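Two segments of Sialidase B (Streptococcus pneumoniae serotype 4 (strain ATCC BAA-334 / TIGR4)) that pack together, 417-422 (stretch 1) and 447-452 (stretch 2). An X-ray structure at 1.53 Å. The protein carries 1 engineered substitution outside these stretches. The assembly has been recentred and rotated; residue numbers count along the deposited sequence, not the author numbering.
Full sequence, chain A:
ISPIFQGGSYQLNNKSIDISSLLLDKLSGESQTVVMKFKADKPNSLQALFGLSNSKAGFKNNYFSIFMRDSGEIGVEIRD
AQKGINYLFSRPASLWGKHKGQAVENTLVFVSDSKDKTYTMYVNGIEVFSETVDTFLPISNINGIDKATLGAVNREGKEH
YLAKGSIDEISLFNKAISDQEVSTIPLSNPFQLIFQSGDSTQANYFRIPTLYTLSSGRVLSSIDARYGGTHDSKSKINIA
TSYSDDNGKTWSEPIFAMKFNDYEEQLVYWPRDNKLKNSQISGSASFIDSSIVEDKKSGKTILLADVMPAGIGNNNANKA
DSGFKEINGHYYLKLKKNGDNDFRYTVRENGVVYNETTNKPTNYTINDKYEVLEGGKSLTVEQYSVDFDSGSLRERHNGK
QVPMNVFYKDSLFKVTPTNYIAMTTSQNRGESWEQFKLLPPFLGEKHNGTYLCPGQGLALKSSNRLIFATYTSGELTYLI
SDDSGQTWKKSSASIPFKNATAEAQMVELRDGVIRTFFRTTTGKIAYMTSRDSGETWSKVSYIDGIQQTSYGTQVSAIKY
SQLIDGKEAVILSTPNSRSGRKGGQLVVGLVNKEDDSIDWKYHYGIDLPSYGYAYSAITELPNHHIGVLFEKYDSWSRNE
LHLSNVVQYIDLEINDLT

Stretch 1 417-422: PTNYIA
Stretch 2, residues 447-452: HNGTYL

Asn419 organises this contact, with hydrogen bonds from both its side chain and its backbone. The two stretches are extended, their touching parts running 45° apart, with strand at 420-422 and 451-452 and loop before each. The CA-to-CB bond of Asn419 (phi/psi -93/146) points sideways, but chi1 p (57°) with chi2 -69° brings the amide to the second stretch, where both of its ends are used. Asn419 OD1 accepts from Asn448 ND2 at 2.8 Å, and Asn419 ND2 donates to Gly449 O at 2.8 Å. The backbone joins in: Gly449 N donates to Asn419 O at 3.2 Å with a bent angle of 138°.

Gly449, at -60/152, fits closely here; an ideal CB would point toward stretch 1 and lie 2.7 Å from Asn419 O, a clash.

Asn448 (-65/169) takes chi1 p (67°) and chi2 -38°, so that Asn448 ND2 also donates to Tyr451 OH at 3.0 Å. The CA-to-CB bond of Tyr451, chi1 m (-50°), points away, yet its ring returns, Tyr451 CE1 lying 3.3 Å from Asn419 ND2, which approaches obliquely. A water accepts from Asn419 ND2 and donates to Tyr420 O and Thr450 O, bridging the stretches.

Beyond, the CA-to-CB bond of Ile421, m and t (-62°, 180°), points toward stretch 2, and Ile421 CD1 lies 3.5 Å from Thr450 OG1. The CA-to-CB bond of Tyr420 points away from stretch 2, giving the alternation expected of a strand.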

# COMPACT_ATOMS: atom_id res chain seq x y z
N PRO A 417 -3.88 -7.68 -25.25
CA PRO A 417 -3.73 -8.06 -23.83
C PRO A 417 -2.29 -7.89 -23.38
O PRO A 417 -1.57 -8.87 -23.20
CB PRO A 417 -4.12 -9.54 -23.81
CG PRO A 417 -3.79 -10.01 -25.20
CD PRO A 417 -4.16 -8.86 -26.09
N THR A 418 -1.87 -6.65 -23.19
CA THR A 418 -0.52 -6.36 -22.74
C THR A 418 -0.60 -5.15 -21.83
O THR A 418 -1.68 -4.60 -21.65
CB THR A 418 0.42 -6.09 -23.94
OG1 THR A 418 1.79 -6.06 -23.49
CG2 THR A 418 0.07 -4.78 -24.63
N ASN A 419 0.52 -4.73 -21.26
CA ASN A 419 0.52 -3.56 -20.37
C ASN A 419 0.83 -2.26 -21.10
O ASN A 419 1.64 -2.24 -22.04
CB ASN A 419 1.50 -3.76 -19.22
CG ASN A 419 2.90 -4.03 -19.72
OD1 ASN A 419 3.16 -5.10 -20.29
ND2 ASN A 419 3.81 -3.08 -19.52
N TYR A 420 0.20 -1.18 -20.65
CA TYR A 420 0.39 0.14 -21.24
C TYR A 420 0.75 1.16 -20.16
O TYR A 420 0.63 0.86 -18.97
CB TYR A 420 -0.89 0.62 -21.94
CG TYR A 420 -1.43 -0.33 -23.00
CD1 TYR A 420 -2.16 -1.46 -22.64
CD2 TYR A 420 -1.21 -0.08 -24.35
CE1 TYR A 420 -2.66 -2.32 -23.60
CE2 TYR A 420 -1.70 -0.94 -25.31
CZ TYR A 420 -2.41 -2.05 -24.94
OH TYR A 420 -2.90 -2.90 -25.90
N ILE A 421 1.17 2.35 -20.57
CA ILE A 421 1.32 3.47 -19.65
C ILE A 421 0.35 4.56 -20.08
O ILE A 421 0.26 4.86 -21.27
CB ILE A 421 2.75 4.05 -19.64
CG1 ILE A 421 3.74 2.99 -19.16
CG2 ILE A 421 2.84 5.28 -18.73
CD1 ILE A 421 5.20 3.48 -19.13
N ALA A 422 -0.38 5.13 -19.13
CA ALA A 422 -1.26 6.25 -19.44
C ALA A 422 -0.90 7.44 -18.59
O ALA A 422 -0.25 7.28 -17.56
CB ALA A 422 -2.70 5.88 -19.22
N HIS A 447 7.24 -5.04 -28.54
CA HIS A 447 7.69 -4.98 -27.15
C HIS A 447 6.58 -4.40 -26.29
O HIS A 447 6.01 -3.37 -26.64
CB HIS A 447 8.95 -4.11 -27.05
CG HIS A 447 9.69 -4.26 -25.76
ND1 HIS A 447 9.18 -3.83 -24.55
CD2 HIS A 447 10.91 -4.78 -25.49
CE1 HIS A 447 10.06 -4.09 -23.59
NE2 HIS A 447 11.12 -4.66 -24.14
N ASN A 448 6.26 -5.06 -25.19
CA ASN A 448 5.22 -4.55 -24.29
C ASN A 448 5.65 -3.22 -23.67
O ASN A 448 6.80 -2.81 -23.80
CB ASN A 448 4.90 -5.58 -23.20
CG ASN A 448 6.05 -5.82 -22.25
OD1 ASN A 448 7.21 -5.84 -22.66
ND2 ASN A 448 5.74 -5.99 -20.97
N GLY A 449 4.71 -2.55 -23.00
CA GLY A 449 5.04 -1.30 -22.34
C GLY A 449 6.12 -1.52 -21.30
O GLY A 449 6.27 -2.62 -20.76
N THR A 450 6.89 -0.47 -21.03
CA THR A 450 7.79 -0.50 -19.90
C THR A 450 6.92 -0.33 -18.66
O THR A 450 5.74 -0.01 -18.77
CB THR A 450 8.84 0.61 -19.96
OG1 THR A 450 8.20 1.89 -20.02
CG2 THR A 450 9.74 0.44 -21.20
N TYR A 451 7.51 -0.56 -17.49
CA TYR A 451 6.75 -0.54 -16.25
C TYR A 451 7.09 0.72 -15.48
O TYR A 451 8.26 0.98 -15.19
CB TYR A 451 7.08 -1.77 -15.41
CG TYR A 451 7.00 -3.07 -16.18
CD1 TYR A 451 5.78 -3.57 -16.62
CD2 TYR A 451 8.15 -3.80 -16.47
CE1 TYR A 451 5.70 -4.76 -17.33
CE2 TYR A 451 8.08 -4.99 -17.17
CZ TYR A 451 6.86 -5.46 -17.60
OH TYR A 451 6.81 -6.65 -18.30
N LEU A 452 6.06 1.51 -15.14
CA LEU A 452 6.30 2.78 -14.48
C LEU A 452 6.91 2.57 -13.10
O LEU A 452 6.48 1.69 -12.35
CB LEU A 452 5.00 3.56 -14.36
CG LEU A 452 5.10 5.02 -13.92
CD1 LEU A 452 5.76 5.87 -14.97
CD2 LEU A 452 3.69 5.53 -13.63
O HOH W 1 3.01 -0.71 -18.09